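4-amino-4-deoxychorismate lyase (Legionella pneumophila, PDB 3LUL) belongs to the class IV aminotransferase family of fold type IV enzymes and carries pyridoxal phosphate bound covalently to a lysine. Local coordinates at residues B[162-174]-B[218-230]. Sequence-based numbering, arbitrary orientation.
Sequences DALFFNTENHVTE and QEISLTKKRIEDA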
# COMPACT_ATOMS: atom_id res chain seq x y z
N ASP B 162 9.08 4.98 -16.83
CA ASP B 162 8.81 4.05 -15.71
C ASP B 162 9.99 4.18 -14.77
O ASP B 162 11.00 4.83 -15.10
CB ASP B 162 8.61 2.64 -16.26
CG ASP B 162 7.91 1.66 -15.28
OD1 ASP B 162 7.60 2.03 -14.11
OD2 ASP B 162 7.71 0.50 -15.72
N ALA B 163 9.83 3.61 -13.57
CA ALA B 163 10.78 3.70 -12.48
C ALA B 163 11.26 2.31 -12.11
O ALA B 163 10.48 1.36 -12.16
CB ALA B 163 10.11 4.33 -11.27
N LEU B 164 12.53 2.23 -11.74
CA LEU B 164 13.21 1.02 -11.32
C LEU B 164 13.60 1.12 -9.84
O LEU B 164 14.24 2.10 -9.39
CB LEU B 164 14.46 0.81 -12.17
CG LEU B 164 15.22 -0.48 -11.97
CD1 LEU B 164 14.40 -1.72 -12.43
CD2 LEU B 164 16.55 -0.38 -12.79
N PHE B 165 13.20 0.12 -9.08
CA PHE B 165 13.49 0.02 -7.65
C PHE B 165 14.68 -0.90 -7.33
O PHE B 165 14.93 -1.92 -8.01
CB PHE B 165 12.29 -0.49 -6.87
CG PHE B 165 11.06 0.33 -7.09
CD1 PHE B 165 10.79 1.45 -6.31
CD2 PHE B 165 10.16 -0.01 -8.07
CE1 PHE B 165 9.64 2.22 -6.48
CE2 PHE B 165 8.98 0.76 -8.27
CZ PHE B 165 8.74 1.89 -7.47
N PHE B 166 15.36 -0.51 -6.26
CA PHE B 166 16.45 -1.22 -5.65
C PHE B 166 16.13 -1.59 -4.18
O PHE B 166 15.31 -0.92 -3.50
CB PHE B 166 17.70 -0.37 -5.73
CG PHE B 166 18.22 -0.17 -7.15
CD1 PHE B 166 17.59 0.72 -8.01
CD2 PHE B 166 19.31 -0.89 -7.61
CE1 PHE B 166 18.05 0.88 -9.35
CE2 PHE B 166 19.77 -0.72 -8.93
CZ PHE B 166 19.14 0.16 -9.78
N ASN B 167 16.74 -2.68 -3.72
CA ASN B 167 16.60 -3.09 -2.33
C ASN B 167 17.69 -2.43 -1.47
O ASN B 167 18.56 -1.71 -2.00
CB ASN B 167 16.49 -4.63 -2.13
CG ASN B 167 17.75 -5.39 -2.47
OD1 ASN B 167 18.85 -4.85 -2.42
ND2 ASN B 167 17.59 -6.69 -2.76
N THR B 168 17.61 -2.64 -0.15
CA THR B 168 18.55 -2.04 0.79
C THR B 168 19.96 -2.65 0.76
O THR B 168 20.88 -2.15 1.42
CB THR B 168 17.96 -2.03 2.25
OG1 THR B 168 17.68 -3.38 2.63
CG2 THR B 168 16.67 -1.18 2.32
N GLU B 169 20.16 -3.69 -0.07
CA GLU B 169 21.49 -4.21 -0.37
C GLU B 169 22.01 -3.65 -1.70
O GLU B 169 22.99 -4.13 -2.21
CB GLU B 169 21.46 -5.75 -0.39
CG GLU B 169 21.08 -6.36 0.98
CD GLU B 169 20.75 -7.85 0.93
OE1 GLU B 169 20.65 -8.42 -0.18
OE2 GLU B 169 20.56 -8.46 2.00
N ASN B 170 21.33 -2.61 -2.22
CA ASN B 170 21.64 -1.97 -3.51
C ASN B 170 21.58 -2.91 -4.69
O ASN B 170 22.31 -2.73 -5.67
CB ASN B 170 22.96 -1.24 -3.45
CG ASN B 170 22.98 -0.22 -2.34
OD1 ASN B 170 23.74 -0.35 -1.40
ND2 ASN B 170 22.13 0.79 -2.46
N HIS B 171 20.68 -3.88 -4.63
CA HIS B 171 20.45 -4.78 -5.76
C HIS B 171 19.12 -4.41 -6.42
O HIS B 171 18.15 -4.06 -5.74
CB HIS B 171 20.48 -6.23 -5.33
CG HIS B 171 21.81 -6.69 -4.81
ND1 HIS B 171 21.93 -7.50 -3.70
CD2 HIS B 171 23.07 -6.43 -5.24
CE1 HIS B 171 23.21 -7.72 -3.47
NE2 HIS B 171 23.92 -7.09 -4.38
N VAL B 172 19.11 -4.46 -7.75
CA VAL B 172 17.92 -4.22 -8.58
C VAL B 172 16.80 -5.19 -8.23
O VAL B 172 17.06 -6.37 -8.01
CB VAL B 172 18.25 -4.47 -10.09
CG1 VAL B 172 17.05 -4.08 -10.98
CG2 VAL B 172 19.51 -3.74 -10.52
N THR B 173 15.56 -4.73 -8.18
CA THR B 173 14.41 -5.61 -8.02
C THR B 173 13.57 -5.62 -9.32
O THR B 173 13.73 -6.52 -10.14
CB THR B 173 13.58 -5.30 -6.75
OG1 THR B 173 13.03 -3.96 -6.78
CG2 THR B 173 14.49 -5.47 -5.55
N GLU B 174 12.74 -4.61 -9.51
CA GLU B 174 11.76 -4.59 -10.60
C GLU B 174 11.31 -3.17 -10.83
O GLU B 174 11.71 -2.27 -10.08
CB GLU B 174 10.56 -5.45 -10.18
CG GLU B 174 9.88 -4.92 -8.95
CD GLU B 174 8.94 -5.91 -8.29
OE1 GLU B 174 8.74 -7.01 -8.84
OE2 GLU B 174 8.36 -5.53 -7.26
N GLN B 218 20.64 -16.68 -15.73
CA GLN B 218 21.16 -16.67 -14.37
C GLN B 218 20.30 -15.77 -13.49
O GLN B 218 20.19 -14.60 -13.75
CB GLN B 218 22.60 -16.16 -14.36
CG GLN B 218 23.59 -16.90 -15.25
CD GLN B 218 23.62 -18.39 -14.98
OE1 GLN B 218 23.35 -19.21 -15.86
NE2 GLN B 218 23.94 -18.74 -13.76
N GLU B 219 19.75 -16.37 -12.43
CA GLU B 219 19.01 -15.68 -11.38
C GLU B 219 19.94 -15.32 -10.27
O GLU B 219 20.29 -16.20 -9.45
CB GLU B 219 17.88 -16.56 -10.85
CG GLU B 219 16.85 -16.90 -11.92
CD GLU B 219 15.79 -17.86 -11.42
OE1 GLU B 219 14.96 -17.47 -10.56
OE2 GLU B 219 15.75 -19.00 -11.95
N ILE B 220 20.41 -14.06 -10.27
CA ILE B 220 21.43 -13.57 -9.33
C ILE B 220 21.14 -12.13 -8.87
O ILE B 220 20.35 -11.41 -9.49
CB ILE B 220 22.86 -13.60 -9.93
CG1 ILE B 220 23.00 -12.63 -11.13
CG2 ILE B 220 23.27 -15.02 -10.32
CD1 ILE B 220 24.45 -12.47 -11.64
N SER B 221 21.80 -11.72 -7.81
CA SER B 221 21.66 -10.35 -7.32
C SER B 221 22.49 -9.47 -8.24
O SER B 221 23.65 -9.81 -8.56
CB SER B 221 22.14 -10.24 -5.88
OG SER B 221 21.30 -11.00 -5.02
N LEU B 222 21.87 -8.38 -8.69
CA LEU B 222 22.45 -7.50 -9.71
C LEU B 222 22.59 -6.09 -9.18
O LEU B 222 21.63 -5.51 -8.68
CB LEU B 222 21.57 -7.48 -10.95
CG LEU B 222 21.48 -8.76 -11.76
CD1 LEU B 222 20.23 -8.77 -12.63
CD2 LEU B 222 22.75 -8.95 -12.59
N THR B 223 23.79 -5.53 -9.27
CA THR B 223 24.03 -4.13 -8.88
C THR B 223 23.64 -3.19 -10.03
O THR B 223 23.40 -3.65 -11.17
CB THR B 223 25.52 -3.93 -8.56
OG1 THR B 223 26.26 -4.26 -9.73
CG2 THR B 223 25.96 -4.84 -7.43
N LYS B 224 23.62 -1.89 -9.76
CA LYS B 224 23.31 -0.88 -10.79
C LYS B 224 24.39 -0.91 -11.88
O LYS B 224 24.09 -0.75 -13.07
CB LYS B 224 23.19 0.52 -10.19
CG LYS B 224 22.69 1.56 -11.18
CD LYS B 224 22.47 2.91 -10.51
CE LYS B 224 21.90 3.91 -11.50
NZ LYS B 224 22.18 5.33 -11.12
N LYS B 225 25.62 -1.15 -11.46
CA LYS B 225 26.75 -1.27 -12.38
C LYS B 225 26.57 -2.42 -13.37
O LYS B 225 26.95 -2.27 -14.53
CB LYS B 225 28.06 -1.43 -11.61
CG LYS B 225 29.30 -1.49 -12.55
CD LYS B 225 30.62 -1.56 -11.79
CE LYS B 225 31.76 -2.07 -12.70
NZ LYS B 225 31.77 -1.46 -14.06
N ARG B 226 26.00 -3.55 -12.95
CA ARG B 226 25.66 -4.63 -13.91
C ARG B 226 24.71 -4.20 -14.99
O ARG B 226 24.86 -4.59 -16.16
CB ARG B 226 25.07 -5.85 -13.21
CG ARG B 226 26.02 -6.57 -12.29
CD ARG B 226 27.22 -7.10 -13.01
NE ARG B 226 26.87 -7.93 -14.16
CZ ARG B 226 26.66 -9.25 -14.14
NH1 ARG B 226 26.77 -9.95 -13.02
NH2 ARG B 226 26.35 -9.88 -15.28
N ILE B 227 23.71 -3.40 -14.63
CA ILE B 227 22.74 -2.91 -15.61
C ILE B 227 23.44 -1.96 -16.57
O ILE B 227 23.31 -2.08 -17.80
CB ILE B 227 21.54 -2.18 -14.96
CG1 ILE B 227 20.87 -3.05 -13.93
CG2 ILE B 227 20.51 -1.80 -15.98
CD1 ILE B 227 19.92 -2.24 -13.00
N GLU B 228 24.20 -1.02 -16.02
CA GLU B 228 24.88 0.00 -16.82
C GLU B 228 25.80 -0.63 -17.85
O GLU B 228 25.93 -0.13 -18.96
CB GLU B 228 25.62 0.97 -15.90
CG GLU B 228 24.62 1.80 -15.08
CD GLU B 228 25.22 2.62 -13.96
OE1 GLU B 228 26.36 2.35 -13.52
OE2 GLU B 228 24.51 3.53 -13.49
N ASP B 229 26.44 -1.73 -17.47
CA ASP B 229 27.35 -2.49 -18.35
C ASP B 229 26.68 -3.54 -19.27
O ASP B 229 27.38 -4.16 -20.06
CB ASP B 229 28.44 -3.18 -17.52
CG ASP B 229 29.43 -2.19 -16.88
OD1 ASP B 229 29.40 -0.97 -17.19
OD2 ASP B 229 30.25 -2.65 -16.04
N ALA B 230 25.36 -3.71 -19.18
CA ALA B 230 24.65 -4.71 -20.00
C ALA B 230 24.67 -4.41 -21.50
O ALA B 230 24.71 -3.25 -21.89
CB ALA B 230 23.19 -4.82 -19.53
O HOH W 1 23.59 -0.88 -7.13
O HOH W 2 19.11 -8.12 -8.00
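The imidazole of H171 lies flat against S221, whose CB stands 3.6 Å from the ring centroid and only 13° off the normal, a CH-pi contact over the face. On the opposite face sits the carbonyl oxygen of E169, and T223 CG2 meets the ring at its edge, in plane, 4.0 Å from CD2. Chi1 of -64°, with CG anti to the carbonyl carbon, sets the ring between S221 CB and E169 O. S221 OG turns instead to D195, which also receives the side-chain amide of N167 through its backbone carbonyl. Next to the ring, the backbones join directly: V172 N donates to L222 O over 2.9 Å in a nearly straight bond, and the same oxygen receives a CA-H...O contact from H171. Two waters extend this link, one between N170 O and K224 N, the other between V172 O and L222 N. The hairpin of strands 162-167 and 172-175, part of the mixed sheet in which strand 162-167 runs parallel to strand 122-131, is thereby tied to the loop leading into the short helix 224-228. Its type I turn, N167 to N170, is braced by N167 OD1, which accepts from E169 N in an Asx turn and from H171 N on the opposite face of the amide plane. T223 occupies the N-cap of the helix, its OG1 taking a weak bond from R226 N at 3.3 Å. Beyond the cap, the helix presents I227 to the apolar side chains L164 and F166: its CD1 reaches tip to tip toward L164 CD2 at 3.9 Å, while F166 CZ lies 4.1 Å from the same CD1. The F166 ring crosses the K224 chain at about a right angle, CE2 lying 3.8 Å from CB, and the extended lysine carries its ammonium away from the ring, to a salt bridge with D249.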